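F5/8 type C domain protein (Clostridium perfringens, PDB 7JRM) probably binds carbohydrate through its CBM51 module, as part of the O-glycopeptidase ZmpB, one of a group of enzymes customised for mucin recognition and hydrolysis. Local coordinates at residues 59-64 / 73-78; 79-84 / 225-230; 301-306 / 334-339; 351-356 / 376-381. All coordinates share one frame; numbering follows the deposited sequence.

Contact 1. Residues 59-64 / 73-78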
loop_
_atom_site.group_PDB
_atom_site.type_symbol
_atom_site.label_atom_id
_atom_site.label_comp_id
_atom_site.label_asym_id
_atom_site.label_seq_id
_atom_site.Cartn_x
_atom_site.Cartn_y
_atom_site.Cartn_z
ATOM N N VAL A 59 12.462 -28.028 -7.683
ATOM C CA VAL A 59 13.633 -27.457 -8.338
ATOM C C VAL A 59 14.704 -28.534 -8.435
ATOM O O VAL A 59 14.967 -29.245 -7.458
ATOM C CB VAL A 59 14.176 -26.226 -7.584
ATOM C CG1 VAL A 59 15.258 -25.541 -8.405
ATOM C CG2 VAL A 59 13.053 -25.253 -7.259
ATOM N N VAL A 60 15.320 -28.654 -9.609
ATOM C CA VAL A 60 16.403 -29.600 -9.851
ATOM C C VAL A 60 17.694 -28.816 -10.043
ATOM O O VAL A 60 17.709 -27.783 -10.723
ATOM C CB VAL A 60 16.113 -30.494 -11.074
ATOM C CG1 VAL A 60 17.155 -31.599 -11.188
ATOM C CG2 VAL A 60 14.714 -31.081 -10.980
ATOM N N TYR A 61 18.775 -29.309 -9.444
ATOM C CA TYR A 61 20.063 -28.631 -9.457
ATOM C C TYR A 61 21.117 -29.533 -10.083
ATOM O O TYR A 61 21.156 -30.738 -9.815
ATOM C CB TYR A 61 20.491 -28.231 -8.039
ATOM C CG TYR A 61 19.473 -27.383 -7.304
ATOM C CD1 TYR A 61 18.380 -27.964 -6.673
ATOM C CD2 TYR A 61 19.607 -26.002 -7.244
ATOM C CE1 TYR A 61 17.449 -27.193 -6.005
ATOM C CE2 TYR A 61 18.681 -25.224 -6.577
ATOM C CZ TYR A 61 17.605 -25.825 -5.957
ATOM O OH TYR A 61 16.679 -25.055 -5.292
ATOM N N SER A 62 21.972 -28.941 -10.916
ATOM C CA SER A 62 23.038 -29.671 -11.588
ATOM C C SER A 62 24.301 -28.824 -11.595
ATOM O O SER A 62 24.243 -27.593 -11.666
ATOM C CB SER A 62 22.648 -30.048 -13.025
ATOM O OG SER A 62 23.479 -31.079 -13.525
ATOM N N VAL A 63 25.449 -29.498 -11.523
ATOM C CA VAL A 63 26.747 -28.837 -11.498
ATOM C C VAL A 63 27.733 -29.655 -12.323
ATOM O O VAL A 63 27.603 -30.876 -12.450
ATOM C CB VAL A 63 27.260 -28.638 -10.051
ATOM C CG1 VAL A 63 27.782 -29.946 -9.473
ATOM C CG2 VAL A 63 28.332 -27.558 -10.003
ATOM N N THR A 64 28.715 -28.966 -12.899
ATOM C CA THR A 64 29.768 -29.592 -13.685
ATOM C C THR A 64 31.123 -29.204 -13.110
ATOM O O THR A 64 31.354 -28.038 -12.773
ATOM C CB THR A 64 29.688 -29.177 -15.159
ATOM N N CYS A 73 20.538 -33.266 -8.269
ATOM C CA CYS A 73 19.749 -33.468 -7.064
ATOM C C CYS A 73 18.476 -32.641 -7.182
ATOM O O CYS A 73 18.405 -31.685 -7.958
ATOM C CB CYS A 73 20.531 -33.089 -5.800
ATOM S SG CYS A 73 20.467 -31.333 -5.375
ATOM N N SER A 74 17.467 -33.021 -6.402
ATOM C CA SER A 74 16.168 -32.370 -6.462
ATOM C C SER A 74 15.646 -32.126 -5.054
ATOM O O SER A 74 15.891 -32.915 -4.137
ATOM C CB SER A 74 15.157 -33.206 -7.259
ATOM O OG SER A 74 13.832 -32.757 -7.035
ATOM N N ARG A 75 14.920 -31.022 -4.897
ATOM C CA ARG A 75 14.301 -30.678 -3.625
ATOM C C ARG A 75 13.089 -29.799 -3.895
ATOM O O ARG A 75 12.990 -29.146 -4.938
ATOM C CB ARG A 75 15.289 -29.975 -2.683
ATOM C CG ARG A 75 15.893 -28.693 -3.240
ATOM C CD ARG A 75 15.164 -27.460 -2.720
ATOM N NE ARG A 75 15.928 -26.234 -2.930
ATOM C CZ ARG A 75 16.762 -25.710 -2.037
ATOM N NH1 ARG A 75 16.944 -26.305 -0.867
ATOM N NH2 ARG A 75 17.414 -24.590 -2.316
ATOM N N THR A 76 12.165 -29.789 -2.940
ATOM C CA THR A 76 10.942 -29.009 -3.046
ATOM C C THR A 76 11.016 -27.774 -2.157
ATOM O O THR A 76 11.650 -27.783 -1.100
ATOM C CB THR A 76 9.720 -29.848 -2.665
ATOM O OG1 THR A 76 9.840 -30.281 -1.304
ATOM C CG2 THR A 76 9.602 -31.064 -3.574
ATOM N N ILE A 77 10.360 -26.705 -2.602
ATOM C CA ILE A 77 10.299 -25.446 -1.867
ATOM C C ILE A 77 8.836 -25.048 -1.742
ATOM O O ILE A 77 8.172 -24.785 -2.752
ATOM C CB ILE A 77 11.107 -24.332 -2.553
ATOM C CG1 ILE A 77 12.592 -24.700 -2.599
ATOM C CG2 ILE A 77 10.902 -23.007 -1.834
ATOM C CD1 ILE A 77 13.478 -23.601 -3.142
ATOM N N ALA A 78 8.338 -24.999 -0.511
ATOM C CA ALA A 78 6.944 -24.678 -0.242
ATOM C C ALA A 78 6.812 -23.236 0.230
ATOM O O ALA A 78 7.611 -22.760 1.040
ATOM C CB ALA A 78 6.360 -25.625 0.808
#
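An arginine and a tyrosine are joined on the buried side of a beta hairpin: Arg75 NE gives its hydrogen to Tyr61 OH over 2.7 Å, in a bond bent to 146°. The hairpin, strands 55-64 and 70-79, belongs to the Ig-like domain, and it illustrates how a cationic side chain can be buried against one face of a sheet. The guanidinium plane stands 83° from the phenol ring. The Arg75 chain bends at chi2 (98°), which turns CD; NE beyond it meets the hydroxyl, lying obliquely to the ring, while CG packs 3.5 Å from Tyr61 CE1. The polar ends are completed by backbone carbonyls: Tyr61 OH and Arg75 NH2 both bond to Leu24 O, NH2 also to Lys26 O, and NH1 to Glu12 O. These carbonyls would help to offset the positive charge.

Beneath the side chains the strands run antiparallel. Val59 and Arg75 form one hydrogen-bonded pair, with Val59 N to Arg75 O at 3.0 Å; Tyr61 and Cys73 form the next, with Tyr61 N to Cys73 O at 2.8 Å. Val60 and Ser74, the non-hydrogen-bonded pair between them, send their side chains to the other face. Alongside Tyr61, Cys73 makes a sulfur-aromatic contact, its SG oblique to the ring at 5.3 Å from the centroid and 4.1 Å from Tyr61 CB.

Contact 2. Residues 79-84 / 225-230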
loop_
_atom_site.group_PDB
_atom_site.type_symbol
_atom_site.label_atom_id
_atom_site.label_comp_id
_atom_site.label_asym_id
_atom_site.label_seq_id
_atom_site.Cartn_x
_atom_site.Cartn_y
_atom_site.Cartn_z
ATOM N N VAL A 79 5.797 -22.547 -0.285
ATOM C CA VAL A 79 5.476 -21.180 0.112
ATOM C C VAL A 79 4.108 -21.222 0.777
ATOM O O VAL A 79 3.086 -21.394 0.100
ATOM C CB VAL A 79 5.486 -20.214 -1.081
ATOM C CG1 VAL A 79 5.106 -18.812 -0.633
ATOM C CG2 VAL A 79 6.854 -20.215 -1.751
ATOM N N THR A 80 4.084 -21.067 2.097
ATOM C CA THR A 80 2.889 -21.286 2.898
ATOM C C THR A 80 2.462 -19.997 3.589
ATOM O O THR A 80 3.153 -18.976 3.544
ATOM C CB THR A 80 3.125 -22.388 3.939
ATOM O OG1 THR A 80 4.134 -21.965 4.864
ATOM C CG2 THR A 80 3.580 -23.671 3.257
ATOM N N ASP A 81 1.301 -20.059 4.243
ATOM C CA ASP A 81 0.746 -18.903 4.939
ATOM C C ASP A 81 0.431 -19.231 6.395
ATOM O O ASP A 81 1.276 -19.041 7.275
ATOM C CB ASP A 81 -0.514 -18.405 4.228
ATOM C CG ASP A 81 -1.033 -17.099 4.804
ATOM O OD1 ASP A 81 -0.237 -16.369 5.430
ATOM O OD2 ASP A 81 -2.234 -16.805 4.632
ATOM N N LYS A 82 -0.780 -19.718 6.654
ATOM C CA LYS A 82 -1.200 -19.999 8.021
ATOM C C LYS A 82 -0.423 -21.177 8.596
ATOM O O LYS A 82 -0.171 -22.173 7.911
ATOM C CB LYS A 82 -2.699 -20.290 8.068
ATOM C CG LYS A 82 -3.579 -19.124 7.646
ATOM C CD LYS A 82 -3.137 -17.825 8.301
ATOM C CE LYS A 82 -4.173 -16.732 8.099
ATOM N NZ LYS A 82 -3.574 -15.372 8.196
ATOM N N GLU A 83 -0.045 -21.058 9.866
ATOM C CA GLU A 83 0.696 -22.098 10.561
ATOM C C GLU A 83 -0.028 -22.479 11.844
ATOM O O GLU A 83 -0.700 -21.653 12.468
ATOM C CB GLU A 83 2.129 -21.649 10.883
ATOM C CG GLU A 83 2.966 -21.334 9.655
ATOM C CD GLU A 83 4.283 -20.664 9.998
ATOM O OE1 GLU A 83 4.538 -20.430 11.197
ATOM O OE2 GLU A 83 5.062 -20.373 9.066
ATOM N N THR A 84 0.113 -23.746 12.227
ATOM C CA THR A 84 -0.497 -24.280 13.438
ATOM C C THR A 84 0.545 -25.097 14.184
ATOM O O THR A 84 1.022 -26.114 13.669
ATOM C CB THR A 84 -1.719 -25.146 13.116
ATOM O OG1 THR A 84 -2.645 -24.398 12.317
ATOM C CG2 THR A 84 -2.405 -25.592 14.400
ATOM N N ASN A 225 0.090 -24.351 5.865
ATOM C CA ASN A 225 -0.898 -24.490 4.808
ATOM C C ASN A 225 -0.654 -23.470 3.702
ATOM O O ASN A 225 -0.183 -22.357 3.952
ATOM C CB ASN A 225 -2.318 -24.318 5.355
ATOM C CG ASN A 225 -2.870 -25.597 5.948
ATOM O OD1 ASN A 225 -2.136 -26.564 6.150
ATOM N ND2 ASN A 225 -4.167 -25.611 6.226
ATOM N N LEU A 226 -0.982 -23.868 2.476
ATOM C CA LEU A 226 -0.928 -22.942 1.356
ATOM C C LEU A 226 -1.928 -21.811 1.565
ATOM O O LEU A 226 -2.968 -21.982 2.210
ATOM C CB LEU A 226 -1.220 -23.671 0.043
ATOM C CG LEU A 226 -0.357 -24.898 -0.258
ATOM C CD1 LEU A 226 -0.708 -25.487 -1.616
ATOM C CD2 LEU A 226 1.120 -24.543 -0.190
ATOM N N ALA A 227 -1.603 -20.644 1.015
ATOM C CA ALA A 227 -2.436 -19.467 1.218
ATOM C C ALA A 227 -3.822 -19.673 0.619
ATOM O O ALA A 227 -3.979 -20.297 -0.434
ATOM C CB ALA A 227 -1.774 -18.236 0.602
ATOM N N GLU A 228 -4.832 -19.148 1.308
ATOM C CA GLU A 228 -6.205 -19.168 0.825
ATOM C C GLU A 228 -6.516 -17.984 -0.080
ATOM O O GLU A 228 -7.689 -17.732 -0.376
ATOM C CB GLU A 228 -7.179 -19.197 2.005
ATOM C CG GLU A 228 -7.280 -20.553 2.684
ATOM C CD GLU A 228 -8.262 -20.560 3.837
ATOM O OE1 GLU A 228 -8.065 -19.782 4.795
ATOM O OE2 GLU A 228 -9.233 -21.343 3.783
ATOM N N TYR A 229 -5.493 -17.255 -0.520
ATOM C CA TYR A 229 -5.652 -16.115 -1.408
ATOM C C TYR A 229 -4.551 -16.156 -2.456
ATOM O O TYR A 229 -3.564 -16.885 -2.326
ATOM C CB TYR A 229 -5.605 -14.790 -0.635
ATOM C CG TYR A 229 -4.239 -14.478 -0.065
ATOM C CD1 TYR A 229 -3.821 -15.038 1.135
ATOM C CD2 TYR A 229 -3.360 -13.632 -0.733
ATOM C CE1 TYR A 229 -2.572 -14.762 1.658
ATOM C CE2 TYR A 229 -2.110 -13.351 -0.219
ATOM C CZ TYR A 229 -1.722 -13.918 0.976
ATOM O OH TYR A 229 -0.478 -13.641 1.493
ATOM N N ASP A 230 -4.726 -15.358 -3.506
ATOM C CA ASP A 230 -3.706 -15.191 -4.535
ATOM C C ASP A 230 -3.695 -13.733 -4.960
ATOM O O ASP A 230 -4.724 -13.204 -5.391
ATOM C CB ASP A 230 -3.962 -16.103 -5.738
ATOM C CG ASP A 230 -2.698 -16.390 -6.529
ATOM O OD1 ASP A 230 -1.777 -15.548 -6.507
ATOM O OD2 ASP A 230 -2.625 -17.457 -7.174
HETATM O O HOH W 1 -4.307 -18.305 3.843
HETATM O O HOH W 2 -3.127 -20.718 4.741
#
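Two backbone hydrogen bonds tie Asn225 to Asp81 and Lys82, and they illustrate how the direct bonds between two segments at a domain junction can be wholly main-chain. Asp81 N donates to Asn225 O at 2.8 Å, and Asn225 N donates to Lys82 O at 3.0 Å. They fall just beyond the antiparallel pairing of strands 83-85 and 215-224 in the NPCBM beta-sandwich, where the chain enters and leaves that module.

Water supplies a second kind of link. One molecule receives the N-H of Glu228 and donates to Asp81 OD2, both at 2.7 Å. Another accepts from Lys82 N and donates to Leu226 O.

Van der Waals contacts are modest. The apolar pair is Asp81 CB and Ala227 CB, 3.8 Å apart; the rest set carbon against oxygen. Thr80 CB closes to 3.3 Å on Asn225 O, and Leu226 CD2 reaches Val79 O. The CG of Asp81 is anti to the backbone N (chi1 -173°), and its OD2 lies at the edge of the Tyr229 ring, in the ring plane and 3.6 Å from CE1; carboxylate and ring planes are 82° apart. Tyr229 also packs on Ile276 of helix 273-288, while Ser54 of the Ig-like domain bonds to both Val79 O and Ala227 N.

The direct hydrogen bonds across the two segments thus use main-chain atoms alone, and the carboxylate of Asp81 reaches the backbone of the other segment, at Glu228 N, through water.

Contact 3. Residues 301-306 / 334-339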
loop_
_atom_site.group_PDB
_atom_site.type_symbol
_atom_site.label_atom_id
_atom_site.label_comp_id
_atom_site.label_asym_id
_atom_site.label_seq_id
_atom_site.Cartn_x
_atom_site.Cartn_y
_atom_site.Cartn_z
ATOM N N ILE A 301 -14.214 31.038 -22.931
ATOM C CA ILE A 301 -13.816 32.164 -22.091
ATOM C C ILE A 301 -14.736 33.341 -22.400
ATOM O O ILE A 301 -14.476 34.095 -23.349
ATOM C CB ILE A 301 -12.340 32.533 -22.310
ATOM C CG1 ILE A 301 -11.454 31.294 -22.172
ATOM C CG2 ILE A 301 -11.908 33.611 -21.327
ATOM C CD1 ILE A 301 -9.990 31.553 -22.459
ATOM N N PRO A 302 -15.815 33.534 -21.638
ATOM C CA PRO A 302 -16.754 34.618 -21.969
ATOM C C PRO A 302 -16.168 36.008 -21.790
ATOM O O PRO A 302 -16.526 36.916 -22.550
ATOM C CB PRO A 302 -17.930 34.374 -21.012
ATOM C CG PRO A 302 -17.360 33.567 -19.895
ATOM C CD PRO A 302 -16.263 32.733 -20.486
ATOM N N ASP A 303 -15.285 36.208 -20.815
ATOM C CA ASP A 303 -14.661 37.510 -20.600
ATOM C C ASP A 303 -13.601 37.729 -21.673
ATOM O O ASP A 303 -12.597 37.009 -21.722
ATOM C CB ASP A 303 -14.059 37.592 -19.200
ATOM C CG ASP A 303 -13.757 39.018 -18.771
ATOM O OD1 ASP A 303 -13.930 39.325 -17.573
ATOM O OD2 ASP A 303 -13.339 39.831 -19.623
ATOM N N LYS A 304 -13.823 38.724 -22.535
ATOM C CA LYS A 304 -12.872 39.001 -23.606
ATOM C C LYS A 304 -11.546 39.521 -23.064
ATOM O O LYS A 304 -10.505 39.342 -23.707
ATOM C CB LYS A 304 -13.470 40.004 -24.593
ATOM N N TYR A 305 -11.561 40.162 -21.893
ATOM C CA TYR A 305 -10.318 40.651 -21.308
ATOM C C TYR A 305 -9.481 39.513 -20.739
ATOM O O TYR A 305 -8.247 39.574 -20.779
ATOM C CB TYR A 305 -10.617 41.688 -20.227
ATOM C CG TYR A 305 -11.048 43.030 -20.775
ATOM C CD1 TYR A 305 -12.319 43.210 -21.306
ATOM C CD2 TYR A 305 -10.183 44.116 -20.763
ATOM C CE1 TYR A 305 -12.717 44.434 -21.810
ATOM C CE2 TYR A 305 -10.572 45.346 -21.264
ATOM C CZ TYR A 305 -11.840 45.499 -21.786
ATOM O OH TYR A 305 -12.232 46.720 -22.285
ATOM N N LEU A 306 -10.129 38.475 -20.205
ATOM C CA LEU A 306 -9.393 37.289 -19.782
ATOM C C LEU A 306 -8.795 36.565 -20.981
ATOM O O LEU A 306 -7.666 36.066 -20.915
ATOM C CB LEU A 306 -10.309 36.358 -18.988
ATOM C CG LEU A 306 -9.714 35.023 -18.535
ATOM C CD1 LEU A 306 -8.488 35.249 -17.664
ATOM C CD2 LEU A 306 -10.753 34.193 -17.799
ATOM N N SER A 334 -5.683 41.829 -16.545
ATOM C CA SER A 334 -5.934 43.264 -16.639
ATOM C C SER A 334 -7.338 43.477 -17.181
ATOM O O SER A 334 -7.662 42.998 -18.271
ATOM C CB SER A 334 -4.899 43.948 -17.537
ATOM O OG SER A 334 -5.325 45.246 -17.911
ATOM N N GLY A 335 -8.166 44.189 -16.418
ATOM C CA GLY A 335 -9.517 44.492 -16.851
ATOM C C GLY A 335 -10.461 43.315 -16.894
ATOM O O GLY A 335 -11.453 43.358 -17.626
ATOM N N VAL A 336 -10.192 42.266 -16.125
ATOM C CA VAL A 336 -11.000 41.052 -16.143
ATOM C C VAL A 336 -12.141 41.189 -15.145
ATOM O O VAL A 336 -11.957 41.682 -14.025
ATOM C CB VAL A 336 -10.134 39.816 -15.835
ATOM C CG1 VAL A 336 -10.968 38.546 -15.905
ATOM C CG2 VAL A 336 -8.957 39.742 -16.796
ATOM N N GLU A 337 -13.332 40.753 -15.557
ATOM C CA GLU A 337 -14.507 40.728 -14.697
ATOM C C GLU A 337 -14.979 39.324 -14.357
ATOM O O GLU A 337 -15.590 39.130 -13.305
ATOM C CB GLU A 337 -15.668 41.486 -15.357
ATOM C CG GLU A 337 -15.571 42.997 -15.260
ATOM C CD GLU A 337 -16.598 43.700 -16.127
ATOM O OE1 GLU A 337 -17.677 43.118 -16.364
ATOM O OE2 GLU A 337 -16.326 44.835 -16.572
ATOM N N ASP A 338 -14.706 38.348 -15.218
ATOM C CA ASP A 338 -15.180 36.979 -15.046
ATOM C C ASP A 338 -14.007 36.032 -15.239
ATOM O O ASP A 338 -13.378 36.028 -16.302
ATOM C CB ASP A 338 -16.303 36.664 -16.041
ATOM C CG ASP A 338 -16.943 35.309 -15.798
ATOM O OD1 ASP A 338 -16.585 34.637 -14.808
ATOM O OD2 ASP A 338 -17.814 34.916 -16.603
ATOM N N LEU A 339 -13.716 35.231 -14.217
ATOM C CA LEU A 339 -12.617 34.276 -14.253
ATOM C C LEU A 339 -13.003 32.950 -14.893
ATOM O O LEU A 339 -12.209 32.004 -14.847
ATOM C CB LEU A 339 -12.088 34.027 -12.837
ATOM C CG LEU A 339 -11.383 35.196 -12.150
ATOM C CD1 LEU A 339 -10.958 34.806 -10.743
ATOM C CD2 LEU A 339 -10.187 35.652 -12.966
HETATM O O HOH W 3 -14.273 34.443 -18.590
HETATM O O HOH W 4 -14.055 42.371 -18.376
HETATM O O HOH W 5 -6.639 42.219 -20.940
#
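Asp303 carries this contact with one carboxylate that serves two chain segments. Its CG lies anti to the backbone N (chi1 -163°). OD1 meets two successive backbone N-H groups of the facing loop. Glu337 N approaches Asp303 OD1 nearly along the C-O axis, at a modelled 2.5 Å that is doubtfully short, whereas Asp338 N, 2.7 Å from Asp303 OD1, uses the anti lone pair; both bonds are bent to 151°. The second oxygen, OD2, turns back to its own segment and accepts from Tyr305 N at 2.9 Å, from somewhat outside the carboxylate plane. Asp303 is the N-cap residue of helix 304-314, and this is its capping bond. A water donates to OD2 and to Gly335 O, and another joins Asp303 N to Asp338 O. Two backbone donors on OD1 and the helix start at OD2 would together stabilise the negative charge.

The segment 334-339 follows strand 330-332, the outermost of three parallel strands at one side of a mixed sheet, whose regularly spaced leucines are consistent with a leucine-rich repeat; the capped helix packs beside that edge. Tyr305 lays CB and CG on the carbonyl of Gly335, with CG 3.2 Å from Gly335 O; Ser334 O lies at the ring edge. In Leu306, CG is anti to the backbone N (chi1 177°), and CD2 ends 3.5 Å from Asp338 O. Leu306 CB meets Val336 CG1 at 3.8 Å, and the other branch of Val336, CG2, lies 3.8 Å from Leu306 N. Pro302 CG touches Asp338 OD2 at 3.6 Å; Asp338 OD1 is taken by Thr340 OG1.

Contact 4. Residues 351-356 / 376-381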
loop_
_atom_site.group_PDB
_atom_site.type_symbol
_atom_site.label_atom_id
_atom_site.label_comp_id
_atom_site.label_asym_id
_atom_site.label_seq_id
_atom_site.Cartn_x
_atom_site.Cartn_y
_atom_site.Cartn_z
ATOM N N LEU A 351 -1.082 34.035 -9.869
ATOM C CA LEU A 351 -2.088 34.831 -10.565
ATOM C C LEU A 351 -1.972 36.273 -10.088
ATOM O O LEU A 351 -2.282 36.574 -8.932
ATOM C CB LEU A 351 -3.495 34.285 -10.321
ATOM C CG LEU A 351 -4.623 34.905 -11.148
ATOM C CD1 LEU A 351 -4.201 35.078 -12.600
ATOM C CD2 LEU A 351 -5.884 34.060 -11.053
ATOM N N ASN A 352 -1.524 37.158 -10.976
ATOM C CA ASN A 352 -1.371 38.579 -10.674
ATOM C C ASN A 352 -2.555 39.317 -11.292
ATOM O O ASN A 352 -2.547 39.636 -12.482
ATOM C CB ASN A 352 -0.043 39.107 -11.206
ATOM C CG ASN A 352 1.153 38.444 -10.552
ATOM O OD1 ASN A 352 1.172 38.225 -9.341
ATOM N ND2 ASN A 352 2.159 38.120 -11.354
ATOM N N MET A 353 -3.572 39.588 -10.479
ATOM C CA MET A 353 -4.799 40.226 -10.941
ATOM C C MET A 353 -5.160 41.415 -10.063
ATOM O O MET A 353 -6.337 41.695 -9.816
ATOM C CB MET A 353 -5.952 39.225 -10.989
ATOM C CG MET A 353 -6.227 38.522 -9.669
ATOM S SD MET A 353 -7.432 37.192 -9.828
ATOM C CE MET A 353 -8.930 38.043 -9.349
ATOM N N ASP A 354 -4.153 42.135 -9.574
ATOM C CA ASP A 354 -4.411 43.348 -8.816
ATOM C C ASP A 354 -5.034 44.412 -9.711
ATOM O O ASP A 354 -4.771 44.473 -10.916
ATOM C CB ASP A 354 -3.119 43.881 -8.192
ATOM C CG ASP A 354 -2.733 43.143 -6.926
ATOM O OD1 ASP A 354 -3.608 42.484 -6.328
ATOM O OD2 ASP A 354 -1.554 43.227 -6.524
ATOM N N TYR A 355 -5.877 45.252 -9.105
ATOM C CA TYR A 355 -6.538 46.359 -9.799
ATOM C C TYR A 355 -7.397 45.864 -10.962
ATOM O O TYR A 355 -7.486 46.507 -12.009
ATOM C CB TYR A 355 -5.523 47.399 -10.281
ATOM C CG TYR A 355 -4.398 47.659 -9.307
ATOM C CD1 TYR A 355 -3.107 47.223 -9.575
ATOM C CD2 TYR A 355 -4.625 48.341 -8.119
ATOM C CE1 TYR A 355 -2.075 47.459 -8.688
ATOM C CE2 TYR A 355 -3.599 48.582 -7.226
ATOM C CZ TYR A 355 -2.327 48.138 -7.515
ATOM O OH TYR A 355 -1.302 48.375 -6.629
ATOM N N ASN A 356 -8.034 44.713 -10.779
ATOM C CA ASN A 356 -8.947 44.170 -11.770
ATOM C C ASN A 356 -10.388 44.425 -11.316
ATOM O O ASN A 356 -10.638 45.256 -10.436
ATOM C CB ASN A 356 -8.640 42.684 -11.992
ATOM C CG ASN A 356 -7.587 42.461 -13.061
ATOM O OD1 ASN A 356 -7.892 42.005 -14.163
ATOM N ND2 ASN A 356 -6.339 42.783 -12.739
ATOM N N GLN A 376 -5.667 42.203 -5.067
ATOM C CA GLN A 376 -5.957 43.303 -4.161
ATOM C C GLN A 376 -6.479 44.515 -4.922
ATOM O O GLN A 376 -6.119 44.752 -6.078
ATOM C CB GLN A 376 -4.710 43.690 -3.366
ATOM C CG GLN A 376 -4.251 42.637 -2.374
ATOM C CD GLN A 376 -3.551 43.240 -1.173
ATOM O OE1 GLN A 376 -2.695 44.113 -1.314
ATOM N NE2 GLN A 376 -3.912 42.777 0.018
ATOM N N GLU A 377 -7.345 45.277 -4.252
ATOM C CA GLU A 377 -7.861 46.553 -4.752
ATOM C C GLU A 377 -8.607 46.374 -6.077
ATOM O O GLU A 377 -8.285 46.988 -7.097
ATOM C CB GLU A 377 -6.734 47.583 -4.882
ATOM C CG GLU A 377 -6.206 48.083 -3.549
ATOM C CD GLU A 377 -5.102 49.108 -3.703
ATOM O OE1 GLU A 377 -5.133 49.876 -4.688
ATOM O OE2 GLU A 377 -4.202 49.148 -2.837
ATOM N N GLN A 378 -9.623 45.519 -6.039
ATOM C CA GLN A 378 -10.518 45.365 -7.173
ATOM C C GLN A 378 -11.546 46.493 -7.191
ATOM O O GLN A 378 -11.759 47.195 -6.199
ATOM C CB GLN A 378 -11.230 44.013 -7.121
ATOM C CG GLN A 378 -10.308 42.828 -6.891
ATOM C CD GLN A 378 -9.508 42.468 -8.125
ATOM O OE1 GLN A 378 -10.072 42.170 -9.177
ATOM N NE2 GLN A 378 -8.186 42.493 -8.002
ATOM N N PHE A 379 -12.185 46.667 -8.346
ATOM C CA PHE A 379 -13.302 47.598 -8.477
ATOM C C PHE A 379 -14.315 46.985 -9.432
ATOM O O PHE A 379 -14.032 46.837 -10.625
ATOM C CB PHE A 379 -12.851 48.969 -8.976
ATOM C CG PHE A 379 -13.990 49.902 -9.260
ATOM C CD1 PHE A 379 -14.736 50.437 -8.224
ATOM C CD2 PHE A 379 -14.334 50.223 -10.563
ATOM C CE1 PHE A 379 -15.793 51.288 -8.480
ATOM C CE2 PHE A 379 -15.389 51.073 -10.825
ATOM C CZ PHE A 379 -16.121 51.606 -9.782
ATOM N N ILE A 380 -15.489 46.645 -8.916
ATOM C CA ILE A 380 -16.538 45.997 -9.691
ATOM C C ILE A 380 -17.697 46.979 -9.788
ATOM O O ILE A 380 -18.457 47.162 -8.830
ATOM C CB ILE A 380 -16.975 44.669 -9.066
ATOM C CG1 ILE A 380 -15.751 43.816 -8.721
ATOM C CG2 ILE A 380 -17.902 43.917 -10.008
ATOM C CD1 ILE A 380 -15.453 43.743 -7.237
ATOM N N ALA A 381 -17.834 47.622 -10.945
ATOM C CA ALA A 381 -18.966 48.506 -11.212
ATOM C C ALA A 381 -20.199 47.645 -11.449
ATOM O O ALA A 381 -20.409 47.124 -12.546
ATOM C CB ALA A 381 -18.674 49.402 -12.409
#
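The Tyr355 ring receives Glu377 at its edge: OE1 lies in the ring plane, 3.2 Å from CE2. The two side chains run side by side and point the same way, with carboxylate and ring planes 77° apart. On the Phe379 ring, one face carries Ala381 N, offset toward the rim.

A third flat group, the Gln378 amide, makes the direct side-chain hydrogen bond to Met353 O. Its chain bends at chi2 (-75°), and NE2 donates to Met353 O at 2.7 Å, with the carbonyl oxygen almost in the amide plane. OE1 packs 3.2 Å from Asn356 CB and accepts from Val358 N, which leaves the amide gripped at both ends.

Met353 to Asn356 form a type II beta turn directly after strand 350-352, one of the parallel strands of what is probably a leucine-rich repeat, and the neighbouring strand 372-384 turns a corner at Glu377. Backbone bonds flank the corner: Tyr355 N to Gln376 O at 3.1 Å, and Phe379 N to Asn356 O at 3.0 Å. Asp354 OD1 accepts from Gln376 N, although the modelled length is doubtfully short. Within the turn, Asn356 ND2 donates to Asp354 O at 2.9 Å from above the carbonyl plane, and it also bonds to Leu333 O.

Overall arrangement
The four contacts come in series along the chain and gather as two pairs on opposite sides of its centre. Contacts 1 and 2 are about 23 Å apart, centre to centre, and adjoin in sequence: strand 70-79, the second arm of the hairpin, leads to the junction, where strand 83-85 enters the NPCBM module. Helices 232-242, 251-270 and 273-288 then separate this end from contact 3, about 64 Å from contact 2 between centres. Contacts 3 and 4 lie about 12 Å apart between centres and touch, Asn356 OD1 probably accepting from Val336 N; adjacent strands 330-332, 350-352 and 372-384 connect them. The elongated chain thus places the Ig-like and NPCBM parts at one end and what is probably a leucine-rich repeat at the other.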